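Local atomic coordinates of DNA damage response protein Rtt109, putative (Neosartorya fumigata, PDB entry 5ZB9), a protein that probably transfers the acetyl group of acetyl-CoA to histone H3, in a reaction that depends on the histone chaperone Asf1. Residues Val256-Asp261 and Arg266-Leu271; Glu302-Ser305 and Glu309-Ala312; Gly131-Val136 and Leu241-Asp246; Leu79-Gly82 and Thr87-Phe90. All coordinates share one frame; numbering follows the deposited sequence.

Following the chain from the N terminus, contact 4 comes first: it closes the short turn of the beta hairpin between strands 71-82 and 86-96. Contact 3 then closes a loop of about a hundred residues, bringing helix 241-244 back to strand 133-140, which runs parallel to strand 86-96 in the same sheet, so contacts 3 and 4 touch through backbone and side chains. Contact 1 joins the loop 256-261 to helix 266-272; Phe-259 and Pro-260 of that loop lie against Tyr-81, Leu-79 and Phe-90 of contact 4. Contact 2 turns the chain after helix 297-304 and meets contact 1 through Arg-266 and Phe-267. All four follow in series, without nesting or crossing.

Contact 1. Residues Val256-Asp261 and Arg266-Leu271; sequences VPRFPD and RFLIDL
Leu-268 reaches from the helix into the angle between Val-256 and Arg-258 of the loop, and its CD1 methyl does most of the touching. That methyl lies 3.6 Å from Arg-258 CG and 3.8 Å from Val-256 CG1. The arginine chain passes obliquely over the leucine, first with its aliphatic part beside CD1 and then with its flat end: Leu-268 CB stands 3.8 Å above one face of the Arg-258 guanidinium plane, displaced toward the rim. With CG beside the backbone N (chi1 -64°) and the chain extended from CG to NE, Arg-258 carries this end past the leucine toward its polar partners.

Those partners lie beyond the two segments. NH1 forms a salt bridge with Asp-272, next along the same helix, while NH2 donates to the backbone oxygen of Arg-253. On the apolar side, Leu-268 also packs on Phe-300 and Trp-291, and Val-256 on Leu-297.

Arg-258 therefore works in two ways: its shaft and one guanidinium face cover a buried leucine, while its N-H groups are held by an acid and a carbonyl, which fix the plane and probably keep the charge balanced at the edge of an apolar patch.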
loop_
_atom_site.group_PDB
_atom_site.type_symbol
_atom_site.label_atom_id
_atom_site.label_comp_id
_atom_site.label_asym_id
_atom_site.label_seq_id
_atom_site.Cartn_x
_atom_site.Cartn_y
_atom_site.Cartn_z
ATOM N N VAL A 256 -15.285 6.091 2.294
ATOM C CA VAL A 256 -13.965 6.160 1.655
ATOM C C VAL A 256 -12.830 6.193 2.684
ATOM O O VAL A 256 -12.887 6.953 3.643
ATOM C CB VAL A 256 -13.859 7.404 0.762
ATOM C CG1 VAL A 256 -12.530 7.429 0.033
ATOM C CG2 VAL A 256 -15.012 7.443 -0.222
ATOM N N PRO A 257 -11.789 5.369 2.494
ATOM C CA PRO A 257 -10.741 5.348 3.522
ATOM C C PRO A 257 -9.814 6.562 3.449
ATOM O O PRO A 257 -9.524 7.050 2.364
ATOM C CB PRO A 257 -9.982 4.056 3.215
ATOM C CG PRO A 257 -10.173 3.858 1.748
ATOM C CD PRO A 257 -11.536 4.395 1.416
ATOM N N ARG A 258 -9.351 7.037 4.599
ATOM C CA ARG A 258 -8.524 8.238 4.655
ATOM C C ARG A 258 -7.056 7.932 4.976
ATOM O O ARG A 258 -6.683 7.772 6.132
ATOM C CB ARG A 258 -9.110 9.212 5.680
ATOM C CG ARG A 258 -10.499 9.714 5.288
ATOM C CD ARG A 258 -11.369 10.059 6.486
ATOM N NE ARG A 258 -12.716 10.464 6.079
ATOM C CZ ARG A 258 -13.106 11.728 5.934
ATOM N NH1 ARG A 258 -12.257 12.722 6.168
ATOM N NH2 ARG A 258 -14.346 12.000 5.553
ATOM N N PHE A 259 -6.234 7.854 3.933
ATOM C CA PHE A 259 -4.810 7.548 4.062
ATOM C C PHE A 259 -3.966 8.825 4.028
ATOM O O PHE A 259 -4.412 9.841 3.493
ATOM C CB PHE A 259 -4.367 6.603 2.936
ATOM C CG PHE A 259 -5.015 5.252 2.981
ATOM C CD1 PHE A 259 -4.685 4.343 3.979
ATOM C CD2 PHE A 259 -5.941 4.880 2.019
ATOM C CE1 PHE A 259 -5.278 3.091 4.025
ATOM C CE2 PHE A 259 -6.537 3.624 2.054
ATOM C CZ PHE A 259 -6.204 2.728 3.060
ATOM N N PRO A 260 -2.740 8.772 4.588
ATOM C CA PRO A 260 -1.792 9.898 4.550
ATOM C C PRO A 260 -1.429 10.349 3.134
ATOM O O PRO A 260 -1.124 9.507 2.284
ATOM C CB PRO A 260 -0.543 9.343 5.236
ATOM C CG PRO A 260 -0.979 8.150 5.969
ATOM C CD PRO A 260 -2.191 7.611 5.312
ATOM N N ASP A 261 -1.463 11.660 2.897
ATOM C CA ASP A 261 -0.992 12.269 1.649
ATOM C C ASP A 261 -1.754 11.807 0.406
ATOM O O ASP A 261 -1.308 12.029 -0.713
ATOM C CB ASP A 261 0.509 12.000 1.466
ATOM C CG ASP A 261 1.335 12.436 2.676
ATOM O OD1 ASP A 261 0.922 13.396 3.363
ATOM O OD2 ASP A 261 2.392 11.817 2.944
ATOM N N ARG A 266 -7.443 14.404 0.563
ATOM C CA ARG A 266 -7.366 15.851 0.425
ATOM C C ARG A 266 -8.733 16.398 0.030
ATOM O O ARG A 266 -9.191 17.410 0.557
ATOM C CB ARG A 266 -6.305 16.231 -0.611
ATOM C CG ARG A 266 -5.775 17.650 -0.495
ATOM C CD ARG A 266 -4.652 17.945 -1.507
ATOM N NE ARG A 266 -5.144 18.114 -2.880
ATOM C CZ ARG A 266 -5.762 19.207 -3.329
ATOM N NH1 ARG A 266 -5.977 20.229 -2.511
ATOM N NH2 ARG A 266 -6.177 19.280 -4.589
ATOM N N PHE A 267 -9.382 15.697 -0.892
ATOM C CA PHE A 267 -10.721 16.033 -1.345
ATOM C C PHE A 267 -11.739 15.827 -0.226
ATOM O O PHE A 267 -12.583 16.688 0.008
ATOM C CB PHE A 267 -11.086 15.179 -2.565
ATOM C CG PHE A 267 -12.345 15.607 -3.261
ATOM C CD1 PHE A 267 -12.809 16.908 -3.160
ATOM C CD2 PHE A 267 -13.071 14.698 -4.021
ATOM C CE1 PHE A 267 -13.972 17.298 -3.811
ATOM C CE2 PHE A 267 -14.237 15.082 -4.674
ATOM C CZ PHE A 267 -14.689 16.381 -4.566
ATOM N N LEU A 268 -11.660 14.681 0.452
ATOM C CA LEU A 268 -12.572 14.373 1.552
ATOM C C LEU A 268 -12.548 15.468 2.625
ATOM O O LEU A 268 -13.575 15.826 3.199
ATOM C CB LEU A 268 -12.220 13.024 2.185
ATOM C CG LEU A 268 -12.611 11.767 1.413
ATOM C CD1 LEU A 268 -12.118 10.543 2.150
ATOM C CD2 LEU A 268 -14.110 11.680 1.220
ATOM N N ILE A 269 -11.362 16.002 2.873
ATOM C CA ILE A 269 -11.174 17.003 3.904
ATOM C C ILE A 269 -11.788 18.344 3.478
ATOM O O ILE A 269 -12.405 19.029 4.297
ATOM C CB ILE A 269 -9.674 17.134 4.240
ATOM C CG1 ILE A 269 -9.245 15.930 5.087
ATOM C CG2 ILE A 269 -9.367 18.442 4.957
ATOM C CD1 ILE A 269 -7.745 15.766 5.206
ATOM N N ASP A 270 -11.653 18.689 2.198
ATOM C CA ASP A 270 -12.296 19.874 1.640
ATOM C C ASP A 270 -13.807 19.775 1.686
ATOM O O ASP A 270 -14.497 20.758 1.967
ATOM C CB ASP A 270 -11.859 20.103 0.194
ATOM C CG ASP A 270 -10.481 20.697 0.095
ATOM O OD1 ASP A 270 -9.825 20.836 1.146
ATOM O OD2 ASP A 270 -10.047 21.018 -1.034
ATOM N N LEU A 271 -14.326 18.594 1.379
ATOM C CA LEU A 271 -15.762 18.387 1.412
ATOM C C LEU A 271 -16.257 18.427 2.859
ATOM O O LEU A 271 -17.299 19.009 3.136
ATOM C CB LEU A 271 -16.140 17.065 0.749
ATOM C CG LEU A 271 -15.895 16.931 -0.751
ATOM C CD1 LEU A 271 -15.962 15.470 -1.156
ATOM C CD2 LEU A 271 -16.901 17.752 -1.538
#

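Contact 2. Residues Glu302-Ser305 and Glu309-Ala312; sequences EMMS and ECSA
The chain turns back on itself after helix 297-304, bringing the CA atoms of Ser-305 and Cys-310 to within 4.9 Å of each other. Cys-310 points its side chain at the peptide between Met-304 and Ser-305: CB lies 3.4 Å from Met-304 O and 3.6 Å from Ser-305 CA, and SG stands against the same Met-304 carbonyl oxygen. SG is set beside the backbone N of its own residue (chi1 -63°), which carries it back toward the methionine. Met-304 meets it with a chain bent at chi2 and chi3; the CE methyl is 3.7 Å from Cys-310 SG, while Met-304 SD packs on Phe-267 of helix 266-272.

Nearby, the carbonyl oxygens of Ser-305 and Cys-310 approach to 3.2 Å, two acceptors that cannot bond each other. Ser-305 turns its own side chain away, back onto the helix: OG donates to Glu-302 O, nearly in line with the C=O bond (161°), and the backbone N of Ser-305 donates to the same oxygen, two donors from one residue. In the returning limb, Ser-311 OG is bonded to the carbonyl of Arg-307, and Glu-309 forms a salt bridge with Arg-266.

Across the turn itself the contact is thus van der Waals packing of sulfur, methyl and carbonyl, with the polar bonds made within 302-305, to the connecting turn at Arg-307, or outward to Arg-266.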
loop_
_atom_site.group_PDB
_atom_site.type_symbol
_atom_site.label_atom_id
_atom_site.label_comp_id
_atom_site.label_asym_id
_atom_site.label_seq_id
_atom_site.Cartn_x
_atom_site.Cartn_y
_atom_site.Cartn_z
ATOM N N GLU A 302 -16.821 11.039 -9.522
ATOM C CA GLU A 302 -16.939 11.915 -10.676
ATOM C C GLU A 302 -16.239 13.230 -10.409
ATOM O O GLU A 302 -15.477 13.719 -11.241
ATOM C CB GLU A 302 -18.395 12.177 -11.035
ATOM C CG GLU A 302 -18.536 12.945 -12.339
ATOM C CD GLU A 302 -19.877 13.653 -12.480
ATOM O OE1 GLU A 302 -20.791 13.392 -11.656
ATOM O OE2 GLU A 302 -20.003 14.484 -13.413
ATOM N N MET A 303 -16.485 13.802 -9.239
ATOM C CA MET A 303 -15.907 15.103 -8.923
ATOM C C MET A 303 -14.415 15.004 -8.597
ATOM O O MET A 303 -13.696 16.002 -8.672
ATOM C CB MET A 303 -16.674 15.756 -7.773
ATOM C CG MET A 303 -18.106 16.144 -8.136
ATOM S SD MET A 303 -18.187 17.366 -9.476
ATOM C CE MET A 303 -18.742 16.348 -10.834
ATOM N N MET A 304 -13.947 13.807 -8.240
ATOM C CA MET A 304 -12.510 13.591 -8.063
ATOM C C MET A 304 -11.779 13.936 -9.347
ATOM O O MET A 304 -10.706 14.529 -9.315
ATOM C CB MET A 304 -12.197 12.145 -7.666
ATOM C CG MET A 304 -11.712 11.967 -6.229
ATOM S SD MET A 304 -10.263 12.947 -5.786
ATOM C CE MET A 304 -8.956 12.069 -6.626
ATOM N N SER A 305 -12.382 13.580 -10.479
ATOM C CA SER A 305 -11.761 13.793 -11.781
ATOM C C SER A 305 -11.540 15.259 -12.137
ATOM O O SER A 305 -10.877 15.546 -13.132
ATOM C CB SER A 305 -12.599 13.148 -12.879
ATOM O OG SER A 305 -13.763 13.907 -13.113
ATOM N N GLU A 309 -5.182 16.860 -9.000
ATOM C CA GLU A 309 -4.439 15.634 -9.255
ATOM C C GLU A 309 -5.020 14.801 -10.418
ATOM O O GLU A 309 -4.382 13.855 -10.897
ATOM C CB GLU A 309 -4.378 14.782 -7.982
ATOM C CG GLU A 309 -3.703 15.464 -6.780
ATOM C CD GLU A 309 -4.690 16.157 -5.833
ATOM O OE1 GLU A 309 -5.776 16.596 -6.285
ATOM O OE2 GLU A 309 -4.370 16.261 -4.624
ATOM N N CYS A 310 -6.213 15.157 -10.887
ATOM C CA CYS A 310 -6.858 14.386 -11.947
ATOM C C CYS A 310 -7.156 15.177 -13.215
ATOM O O CYS A 310 -7.929 14.722 -14.058
ATOM C CB CYS A 310 -8.165 13.786 -11.440
ATOM S SG CYS A 310 -7.956 12.634 -10.101
ATOM N N SER A 311 -6.561 16.356 -13.361
ATOM C CA SER A 311 -6.864 17.178 -14.528
ATOM C C SER A 311 -5.636 17.907 -15.080
ATOM O O SER A 311 -4.554 17.845 -14.491
ATOM C CB SER A 311 -7.972 18.173 -14.184
ATOM O OG SER A 311 -7.723 18.804 -12.950
ATOM N N ALA A 312 -5.816 18.582 -16.220
ATOM C CA ALA A 312 -4.719 19.230 -16.947
ATOM C C ALA A 312 -3.610 18.240 -17.282
ATOM O O ALA A 312 -2.437 18.599 -17.287
ATOM C CB ALA A 312 -4.150 20.406 -16.145
#

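Contact 3. Residues Gly131-Val136 and Leu241-Asp246; sequences GVRLMV and LHQLCD
Strand 133-140 of the central sheet is covered on one face by the short helix 241-244, and the contact is made by two pairs of buried side chains, Arg-133 with Gln-243 and Met-135 with Leu-244. Two residues apart on the strand, Arg-133 and Met-135 both extend toward the helix from the same face.

Arg-133 leaves the strand with CG anti to the backbone N (chi1 -175°) and then bends at chi3, which lays its guanidinium beside Gln-243. CB of the glutamine stands 3.7 Å above one face of the guanidinium, offset toward the rim. The guanidinium and amide planes are nearly perpendicular, 88° apart. NH1 of Arg-133 approaches the backbone Gln-243 O to 3.0 Å, and Arg-133 NE comes within 3.4 Å of Gln-243 OE1. Firmer polar partners lie on the next strand and beyond: Asn-324 accepts from Arg-133 NE through OD1 and donates to Gln-243 OE1 through ND2, and Arg-133 NH2 donates to Val-332 O.

Met-135 is the apolar half. Its sulfur sits against the branched end of Leu-244, with SD 3.7 Å from both CD1 and CD2, and the two chains cross at about a right angle. Trp-320 and Thr-88 flank the methionine on neighbouring strands.

A buried arginine is thus held by neutral groups, the Asn-324 amide that also bonds Gln-243 and the carbonyl of Val-332, whose dipoles probably help to offset its charge, while the thioether beside it packs the helix against the sheet.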
loop_
_atom_site.group_PDB
_atom_site.type_symbol
_atom_site.label_atom_id
_atom_site.label_comp_id
_atom_site.label_asym_id
_atom_site.label_seq_id
_atom_site.Cartn_x
_atom_site.Cartn_y
_atom_site.Cartn_z
ATOM N N GLY A 131 -10.159 -15.768 9.217
ATOM C CA GLY A 131 -11.508 -15.241 9.127
ATOM C C GLY A 131 -11.633 -13.735 8.933
ATOM O O GLY A 131 -12.742 -13.225 8.792
ATOM N N VAL A 132 -10.513 -13.017 8.921
ATOM C CA VAL A 132 -10.547 -11.562 8.777
ATOM C C VAL A 132 -10.110 -11.095 7.388
ATOM O O VAL A 132 -9.001 -11.392 6.942
ATOM C CB VAL A 132 -9.659 -10.880 9.827
ATOM C CG1 VAL A 132 -9.625 -9.369 9.598
ATOM C CG2 VAL A 132 -10.152 -11.214 11.228
ATOM N N ARG A 133 -10.994 -10.367 6.714
ATOM C CA ARG A 133 -10.691 -9.774 5.415
ATOM C C ARG A 133 -9.411 -8.926 5.458
ATOM O O ARG A 133 -9.183 -8.175 6.415
ATOM C CB ARG A 133 -11.877 -8.927 4.939
ATOM C CG ARG A 133 -11.722 -8.359 3.544
ATOM C CD ARG A 133 -13.020 -7.759 3.035
ATOM N NE ARG A 133 -13.930 -8.778 2.524
ATOM C CZ ARG A 133 -15.181 -8.946 2.941
ATOM N NH1 ARG A 133 -15.681 -8.155 3.882
ATOM N NH2 ARG A 133 -15.934 -9.902 2.413
ATOM N N LEU A 134 -8.567 -9.075 4.437
ATOM C CA LEU A 134 -7.338 -8.292 4.325
ATOM C C LEU A 134 -7.285 -7.534 2.997
ATOM O O LEU A 134 -7.624 -8.072 1.938
ATOM C CB LEU A 134 -6.106 -9.187 4.462
ATOM C CG LEU A 134 -4.754 -8.464 4.473
ATOM C CD1 LEU A 134 -3.797 -9.185 5.393
ATOM C CD2 LEU A 134 -4.143 -8.339 3.074
ATOM N N MET A 135 -6.839 -6.285 3.060
ATOM C CA MET A 135 -6.772 -5.429 1.883
ATOM C C MET A 135 -5.370 -4.858 1.655
ATOM O O MET A 135 -4.715 -4.396 2.594
ATOM C CB MET A 135 -7.777 -4.287 2.015
ATOM C CG MET A 135 -7.680 -3.263 0.915
ATOM S SD MET A 135 -9.034 -2.080 0.942
ATOM C CE MET A 135 -8.531 -1.003 2.279
ATOM N N VAL A 136 -4.909 -4.908 0.410
ATOM C CA VAL A 136 -3.720 -4.167 0.018
ATOM C C VAL A 136 -4.171 -2.973 -0.799
ATOM O O VAL A 136 -4.967 -3.111 -1.723
ATOM C CB VAL A 136 -2.728 -5.015 -0.796
ATOM C CG1 VAL A 136 -1.511 -4.179 -1.188
ATOM C CG2 VAL A 136 -2.303 -6.228 -0.001
ATOM N N LEU A 241 -17.036 -1.380 -2.380
ATOM C CA LEU A 241 -17.772 -0.784 -1.263
ATOM C C LEU A 241 -18.321 -1.778 -0.236
ATOM O O LEU A 241 -18.132 -1.603 0.965
ATOM C CB LEU A 241 -18.927 0.051 -1.809
ATOM C CG LEU A 241 -19.910 0.591 -0.774
ATOM C CD1 LEU A 241 -19.230 1.572 0.183
ATOM C CD2 LEU A 241 -21.074 1.235 -1.485
ATOM N N HIS A 242 -18.995 -2.819 -0.706
ATOM C CA HIS A 242 -19.667 -3.743 0.197
ATOM C C HIS A 242 -18.716 -4.646 0.965
ATOM O O HIS A 242 -19.098 -5.212 1.985
ATOM C CB HIS A 242 -20.690 -4.569 -0.582
ATOM C CG HIS A 242 -21.821 -3.742 -1.105
ATOM N ND1 HIS A 242 -21.820 -3.192 -2.370
ATOM C CD2 HIS A 242 -22.956 -3.309 -0.507
ATOM C CE1 HIS A 242 -22.923 -2.483 -2.540
ATOM N NE2 HIS A 242 -23.627 -2.535 -1.424
ATOM N N GLN A 243 -17.474 -4.760 0.504
ATOM C CA GLN A 243 -16.485 -5.556 1.232
ATOM C C GLN A 243 -15.754 -4.726 2.285
ATOM O O GLN A 243 -15.230 -5.261 3.257
ATOM C CB GLN A 243 -15.477 -6.176 0.271
ATOM C CG GLN A 243 -16.085 -7.120 -0.750
ATOM C CD GLN A 243 -15.035 -7.972 -1.437
ATOM O OE1 GLN A 243 -14.469 -8.887 -0.832
ATOM N NE2 GLN A 243 -14.760 -7.672 -2.705
ATOM N N LEU A 244 -15.740 -3.414 2.089
ATOM C CA LEU A 244 -15.024 -2.506 2.974
ATOM C C LEU A 244 -15.928 -1.834 4.001
ATOM O O LEU A 244 -15.477 -1.472 5.084
ATOM C CB LEU A 244 -14.322 -1.432 2.147
ATOM C CG LEU A 244 -12.856 -1.635 1.787
ATOM C CD1 LEU A 244 -12.579 -3.073 1.375
ATOM C CD2 LEU A 244 -12.474 -0.658 0.681
ATOM N N CYS A 245 -17.200 -1.653 3.651
ATOM C CA CYS A 245 -18.137 -0.921 4.504
ATOM C C CYS A 245 -19.361 -1.735 4.901
ATOM O O CYS A 245 -20.015 -2.346 4.060
ATOM C CB CYS A 245 -18.590 0.350 3.800
ATOM S SG CYS A 245 -17.226 1.427 3.371
ATOM N N ASP A 246 -19.672 -1.722 6.191
ATOM C CA ASP A 246 -20.804 -2.471 6.725
ATOM C C ASP A 246 -22.138 -1.823 6.370
ATOM O O ASP A 246 -23.147 -2.508 6.208
ATOM C CB ASP A 246 -20.682 -2.601 8.241
ATOM C CG ASP A 246 -20.610 -1.250 8.934
ATOM O OD1 ASP A 246 -19.503 -0.660 8.986
ATOM O OD2 ASP A 246 -21.662 -0.776 9.425
#

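Contact 4. Residues Leu79-Gly82 and Thr87-Phe90; sequences LVYG and TTIF
Leu-79 and Tyr-81 pair with Phe-90 and Thr-88 in an antiparallel beta hairpin; the axes of 79-82 and 87-90 pass 4.6 Å apart, their N-to-C directions at 165°. Four backbone hydrogen bonds hold it. Leu-79 and Phe-90 exchange two, Leu-79 N to Phe-90 O at 2.7 Å and Phe-90 N to Leu-79 O at 2.8 Å; Tyr-81 and Thr-88 exchange the other two in the same manner. At the non-hydrogen-bonded pair Val-80 and Ile-89, Val-80 CA gives a weak C-H contact to Thr-88 O, 3.3 Å away; at the next such pair, Gly-82 and Thr-87, Thr-87 CA gives another to Tyr-81 O.

Among the side chains, Leu-79, Tyr-81, Thr-88 and Phe-90 share one face. Leu-79 CD1 meets the edge of the Phe-90 ring, 4.1 Å from CD2, the two groups lying side by side. The edge of the Tyr-81 ring is turned to the Phe-90 stem, with CE1 4.1 Å from Phe-90 CB. The Phe-90 ring stacks on Phe-259; Pro-260 packs beside it on Leu-79 and Tyr-81.

The other face carries Val-80, Thr-87 and Ile-89. Val-80 CG1 touches Thr-87 CG2 at 4.0 Å, and helix 111-127 packs on Val-80 and Ile-89, while Thr-87 OG1 is hydrogen-bonded to Arg-129. Strand 86-96 runs on to Ala-94, which binds CoA in another crystal of the protein.

The hairpin is therefore a buried, bonded backbone between two largely apolar faces: the hydrogen-bonded pairs hold each other, while Val-80 and Gly-82 bond outward to Glu-53 and Phe-51, and Thr-87 and Ile-89 to strand 133-140.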
loop_
_atom_site.group_PDB
_atom_site.type_symbol
_atom_site.label_atom_id
_atom_site.label_comp_id
_atom_site.label_asym_id
_atom_site.label_seq_id
_atom_site.Cartn_x
_atom_site.Cartn_y
_atom_site.Cartn_z
ATOM N N LEU A 79 2.243 0.931 5.529
ATOM C CA LEU A 79 1.514 1.031 6.786
ATOM C C LEU A 79 0.491 -0.091 6.900
ATOM O O LEU A 79 -0.323 -0.295 5.992
ATOM C CB LEU A 79 0.817 2.384 6.896
ATOM C CG LEU A 79 1.639 3.615 6.505
ATOM C CD1 LEU A 79 0.759 4.863 6.551
ATOM C CD2 LEU A 79 2.860 3.773 7.400
ATOM N N VAL A 80 0.533 -0.826 8.008
ATOM C CA VAL A 80 -0.445 -1.881 8.248
ATOM C C VAL A 80 -1.440 -1.423 9.300
ATOM O O VAL A 80 -1.069 -1.164 10.440
ATOM C CB VAL A 80 0.215 -3.200 8.710
ATOM C CG1 VAL A 80 -0.829 -4.305 8.829
ATOM C CG2 VAL A 80 1.315 -3.619 7.751
ATOM N N TYR A 81 -2.702 -1.300 8.899
ATOM C CA TYR A 81 -3.785 -0.944 9.811
ATOM C C TYR A 81 -4.556 -2.187 10.224
ATOM O O TYR A 81 -4.718 -3.115 9.434
ATOM C CB TYR A 81 -4.748 0.053 9.169
ATOM C CG TYR A 81 -4.131 1.360 8.724
ATOM C CD1 TYR A 81 -3.612 1.508 7.440
ATOM C CD2 TYR A 81 -4.090 2.454 9.573
ATOM C CE1 TYR A 81 -3.063 2.702 7.031
ATOM C CE2 TYR A 81 -3.537 3.654 9.169
ATOM C CZ TYR A 81 -3.026 3.773 7.902
ATOM O OH TYR A 81 -2.480 4.971 7.505
ATOM N N GLY A 82 -5.036 -2.199 11.461
ATOM C CA GLY A 82 -5.874 -3.283 11.934
ATOM C C GLY A 82 -7.090 -2.790 12.691
ATOM O O GLY A 82 -6.987 -1.932 13.563
ATOM N N THR A 87 -7.892 -5.976 7.986
ATOM C CA THR A 87 -6.472 -5.641 7.916
ATOM C C THR A 87 -6.220 -4.868 6.627
ATOM O O THR A 87 -6.610 -5.308 5.543
ATOM C CB THR A 87 -5.555 -6.880 7.932
ATOM O OG1 THR A 87 -5.790 -7.648 9.114
ATOM C CG2 THR A 87 -4.085 -6.454 7.896
ATOM N N THR A 88 -5.567 -3.718 6.742
ATOM C CA THR A 88 -5.252 -2.924 5.565
ATOM C C THR A 88 -3.761 -2.708 5.431
ATOM O O THR A 88 -3.127 -2.125 6.304
ATOM C CB THR A 88 -5.956 -1.558 5.593
ATOM O OG1 THR A 88 -7.371 -1.761 5.641
ATOM C CG2 THR A 88 -5.613 -0.763 4.340
ATOM N N ILE A 89 -3.210 -3.185 4.324
ATOM C CA ILE A 89 -1.814 -2.957 4.010
ATOM C C ILE A 89 -1.683 -1.839 2.964
ATOM O O ILE A 89 -2.009 -2.020 1.787
ATOM C CB ILE A 89 -1.161 -4.245 3.523
ATOM C CG1 ILE A 89 -1.276 -5.317 4.617
ATOM C CG2 ILE A 89 0.292 -4.009 3.172
ATOM C CD1 ILE A 89 -0.618 -6.618 4.254
ATOM N N PHE A 90 -1.219 -0.675 3.414
ATOM C CA PHE A 90 -1.192 0.514 2.573
ATOM C C PHE A 90 0.223 0.968 2.267
ATOM O O PHE A 90 1.033 1.145 3.178
ATOM C CB PHE A 90 -1.960 1.660 3.242
ATOM C CG PHE A 90 -1.841 2.969 2.519
ATOM C CD1 PHE A 90 -2.518 3.180 1.330
ATOM C CD2 PHE A 90 -1.053 3.988 3.029
ATOM C CE1 PHE A 90 -2.409 4.394 0.654
ATOM C CE2 PHE A 90 -0.940 5.200 2.361
ATOM C CZ PHE A 90 -1.619 5.402 1.171
#